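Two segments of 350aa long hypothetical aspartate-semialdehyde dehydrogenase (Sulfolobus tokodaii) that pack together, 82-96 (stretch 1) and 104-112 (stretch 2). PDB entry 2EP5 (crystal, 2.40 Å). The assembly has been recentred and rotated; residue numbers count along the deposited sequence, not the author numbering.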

# COMPACT_ATOMS: atom_id res chain seq x y z
N LEU A 82 7.91 -22.63 -26.95
CA LEU A 82 7.25 -22.40 -25.67
C LEU A 82 6.42 -21.14 -25.86
O LEU A 82 6.80 -20.25 -26.61
CB LEU A 82 8.28 -22.19 -24.56
CG LEU A 82 9.41 -23.21 -24.45
CD1 LEU A 82 10.12 -22.99 -23.13
CD2 LEU A 82 8.89 -24.63 -24.53
N SER A 83 5.27 -21.07 -25.19
CA SER A 83 4.40 -19.92 -25.35
C SER A 83 3.85 -19.33 -24.07
O SER A 83 3.36 -20.04 -23.18
CB SER A 83 3.23 -20.29 -26.27
OG SER A 83 2.39 -19.18 -26.51
N ALA A 84 3.93 -18.00 -23.98
CA ALA A 84 3.42 -17.26 -22.84
C ALA A 84 2.55 -16.15 -23.41
O ALA A 84 2.33 -15.12 -22.77
CB ALA A 84 4.57 -16.66 -22.05
N LEU A 85 2.05 -16.37 -24.62
CA LEU A 85 1.18 -15.41 -25.30
C LEU A 85 -0.08 -15.09 -24.51
O LEU A 85 -0.57 -15.91 -23.72
CB LEU A 85 0.76 -15.96 -26.66
CG LEU A 85 1.83 -16.13 -27.74
CD1 LEU A 85 1.30 -17.10 -28.81
CD2 LEU A 85 2.19 -14.77 -28.33
N PRO A 86 -0.62 -13.88 -24.69
CA PRO A 86 -1.84 -13.59 -23.94
C PRO A 86 -2.98 -14.48 -24.47
O PRO A 86 -3.01 -14.85 -25.65
CB PRO A 86 -2.07 -12.09 -24.17
CG PRO A 86 -1.29 -11.78 -25.42
CD PRO A 86 -0.07 -12.65 -25.30
N ASN A 87 -3.90 -14.83 -23.58
CA ASN A 87 -5.03 -15.69 -23.91
C ASN A 87 -5.81 -15.30 -25.17
O ASN A 87 -6.19 -16.17 -25.95
CB ASN A 87 -5.99 -15.76 -22.70
CG ASN A 87 -5.39 -16.49 -21.51
OD1 ASN A 87 -5.85 -16.34 -20.37
ND2 ASN A 87 -4.36 -17.28 -21.76
N GLU A 88 -6.02 -14.01 -25.38
CA GLU A 88 -6.77 -13.55 -26.55
C GLU A 88 -6.04 -13.62 -27.89
O GLU A 88 -6.62 -13.30 -28.93
CB GLU A 88 -7.27 -12.12 -26.34
CG GLU A 88 -7.16 -11.63 -24.91
CD GLU A 88 -5.72 -11.51 -24.44
OE1 GLU A 88 -4.95 -10.73 -25.05
OE2 GLU A 88 -5.36 -12.19 -23.46
N LEU A 89 -4.77 -14.02 -27.89
CA LEU A 89 -4.01 -14.09 -29.14
C LEU A 89 -3.43 -15.47 -29.41
O LEU A 89 -3.07 -15.79 -30.54
CB LEU A 89 -2.86 -13.08 -29.12
CG LEU A 89 -3.22 -11.61 -28.88
CD1 LEU A 89 -1.94 -10.78 -28.74
CD2 LEU A 89 -4.06 -11.11 -30.04
N ALA A 90 -3.36 -16.29 -28.37
CA ALA A 90 -2.77 -17.61 -28.48
C ALA A 90 -3.40 -18.63 -29.42
O ALA A 90 -2.68 -19.37 -30.08
CB ALA A 90 -2.65 -18.22 -27.08
N GLU A 91 -4.73 -18.69 -29.50
CA GLU A 91 -5.37 -19.69 -30.34
C GLU A 91 -4.89 -19.73 -31.79
O GLU A 91 -4.33 -20.73 -32.23
CB GLU A 91 -6.90 -19.55 -30.32
CG GLU A 91 -7.60 -20.85 -30.76
CD GLU A 91 -9.12 -20.77 -30.77
OE1 GLU A 91 -9.70 -20.24 -29.80
OE2 GLU A 91 -9.74 -21.25 -31.74
N SER A 92 -5.12 -18.66 -32.53
CA SER A 92 -4.70 -18.61 -33.92
C SER A 92 -3.22 -18.92 -34.10
O SER A 92 -2.84 -19.82 -34.86
CB SER A 92 -4.99 -17.24 -34.52
OG SER A 92 -6.37 -16.93 -34.45
N ILE A 93 -2.38 -18.17 -33.40
CA ILE A 93 -0.94 -18.32 -33.49
C ILE A 93 -0.49 -19.75 -33.22
O ILE A 93 0.14 -20.38 -34.07
CB ILE A 93 -0.23 -17.35 -32.52
CG1 ILE A 93 -0.55 -15.92 -32.93
CG2 ILE A 93 1.27 -17.58 -32.55
CD1 ILE A 93 -0.12 -14.88 -31.90
N GLU A 94 -0.82 -20.25 -32.05
CA GLU A 94 -0.42 -21.60 -31.68
C GLU A 94 -1.00 -22.67 -32.61
O GLU A 94 -0.35 -23.68 -32.86
CB GLU A 94 -0.82 -21.88 -30.23
CG GLU A 94 -0.16 -20.94 -29.24
CD GLU A 94 -0.50 -21.26 -27.79
OE1 GLU A 94 -1.27 -22.22 -27.55
OE2 GLU A 94 0.01 -20.55 -26.89
N LEU A 95 -2.20 -22.45 -33.11
CA LEU A 95 -2.83 -23.43 -33.99
C LEU A 95 -2.07 -23.55 -35.30
O LEU A 95 -1.81 -24.66 -35.77
CB LEU A 95 -4.28 -23.06 -34.28
CG LEU A 95 -5.09 -24.00 -35.18
CD1 LEU A 95 -5.05 -25.43 -34.62
CD2 LEU A 95 -6.52 -23.50 -35.26
N GLU A 96 -1.71 -22.41 -35.88
CA GLU A 96 -0.97 -22.40 -37.14
C GLU A 96 0.38 -23.07 -37.02
O GLU A 96 0.81 -23.78 -37.94
CB GLU A 96 -0.78 -20.97 -37.66
CG GLU A 96 -1.94 -20.51 -38.52
CD GLU A 96 -2.32 -21.54 -39.58
OE1 GLU A 96 -1.48 -21.82 -40.47
OE2 GLU A 96 -3.45 -22.07 -39.52
N VAL A 104 4.49 -27.41 -29.70
CA VAL A 104 4.21 -26.24 -28.87
C VAL A 104 3.77 -26.59 -27.45
O VAL A 104 2.90 -27.43 -27.25
CB VAL A 104 3.09 -25.38 -29.50
CG1 VAL A 104 2.83 -24.14 -28.65
CG2 VAL A 104 3.46 -24.98 -30.92
N VAL A 105 4.40 -25.92 -26.47
CA VAL A 105 4.07 -26.09 -25.05
C VAL A 105 3.69 -24.68 -24.60
O VAL A 105 4.52 -23.77 -24.56
CB VAL A 105 5.28 -26.57 -24.22
CG1 VAL A 105 4.86 -26.79 -22.77
CG2 VAL A 105 5.82 -27.87 -24.80
N SER A 106 2.41 -24.50 -24.26
CA SER A 106 1.90 -23.19 -23.91
C SER A 106 1.14 -23.08 -22.59
O SER A 106 0.45 -24.03 -22.19
CB SER A 106 1.00 -22.70 -25.05
OG SER A 106 0.12 -21.68 -24.62
N ASN A 107 1.26 -21.93 -21.92
CA ASN A 107 0.52 -21.74 -20.69
C ASN A 107 -0.67 -20.80 -20.88
O ASN A 107 -1.28 -20.35 -19.92
CB ASN A 107 1.44 -21.28 -19.52
CG ASN A 107 2.31 -20.06 -19.86
OD1 ASN A 107 3.51 -20.06 -19.56
ND2 ASN A 107 1.71 -19.03 -20.44
N ALA A 108 -1.00 -20.51 -22.13
CA ALA A 108 -2.15 -19.66 -22.46
C ALA A 108 -3.39 -20.55 -22.43
O ALA A 108 -3.31 -21.73 -22.76
CB ALA A 108 -1.98 -19.03 -23.83
N SER A 109 -4.53 -19.97 -22.07
CA SER A 109 -5.79 -20.70 -21.95
C SER A 109 -6.40 -21.48 -23.14
O SER A 109 -6.97 -22.55 -22.94
CB SER A 109 -6.85 -19.76 -21.38
OG SER A 109 -7.05 -18.68 -22.26
N PRO A 110 -6.30 -20.96 -24.37
CA PRO A 110 -6.89 -21.70 -25.50
C PRO A 110 -6.46 -23.17 -25.59
O PRO A 110 -5.28 -23.50 -25.45
CB PRO A 110 -6.45 -20.89 -26.71
CG PRO A 110 -6.42 -19.48 -26.17
CD PRO A 110 -5.73 -19.68 -24.83
N PHE A 111 -7.44 -24.06 -25.80
CA PHE A 111 -7.20 -25.49 -25.93
C PHE A 111 -6.97 -26.25 -24.62
O PHE A 111 -6.96 -27.48 -24.61
CB PHE A 111 -6.01 -25.76 -26.85
CG PHE A 111 -6.25 -25.39 -28.28
CD1 PHE A 111 -7.18 -26.09 -29.05
CD2 PHE A 111 -5.54 -24.35 -28.87
CE1 PHE A 111 -7.40 -25.76 -30.38
CE2 PHE A 111 -5.75 -24.00 -30.20
CZ PHE A 111 -6.69 -24.71 -30.96
N ARG A 112 -6.77 -25.54 -23.51
CA ARG A 112 -6.50 -26.21 -22.24
C ARG A 112 -7.48 -27.34 -21.92
O ARG A 112 -7.10 -28.35 -21.32
CB ARG A 112 -6.52 -25.22 -21.08
CG ARG A 112 -5.23 -24.46 -20.86
CD ARG A 112 -5.39 -23.61 -19.61
NE ARG A 112 -4.37 -22.58 -19.47
CZ ARG A 112 -4.60 -21.43 -18.83
NH1 ARG A 112 -5.80 -21.20 -18.30
NH2 ARG A 112 -3.64 -20.53 -18.71

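The shortest polar contact joins helix to strand: Ser106 OG donates to Glu94 OE2 at 2.5 Å. The same carboxylate oxygen accepts from Ser83 OG at 2.8 Å, so one buried acceptor gathers two serine hydroxyls from neighbouring strands. Their side chains lie on the same face of the sheet, with Ser83 CB 3.5 Å from Ser106 CB; Glu94, with chi1 in m and chi2 in t, places OE2 within reach of both hydroxyls. Ser106 OG in turn accepts from Ala108 N at 3.0 Å with an N-H...O angle of 163°, tying the carboxylate to the loop that follows the strand.

The backbone pairing is parallel. Ser83 N donates to Val105 O at 2.9 Å with a bent angle of 141°, whereas Asn107 N to Ser83 O is longer, 3.1 Å, but straighter at 167°. Ser83 thus uses both its amide and its carbonyl, reaching the residues that flank its bridge partner Ser106. On the other face, Leu82 CD2 lies 4.1 Å from Val105 CB.

Beyond the strands, much of the packing is between carbon atoms. Ala90 CB meets Ala108 CB at 3.4 Å, a tight contact for two methyl groups, and lies 4.1 Å from Pro110 CG. Farther along the helix, Glu91 CG and Leu95 CD1 approach the Phe111 ring obliquely, at 3.7 Å from CE2 and 4.1 Å from CZ respectively.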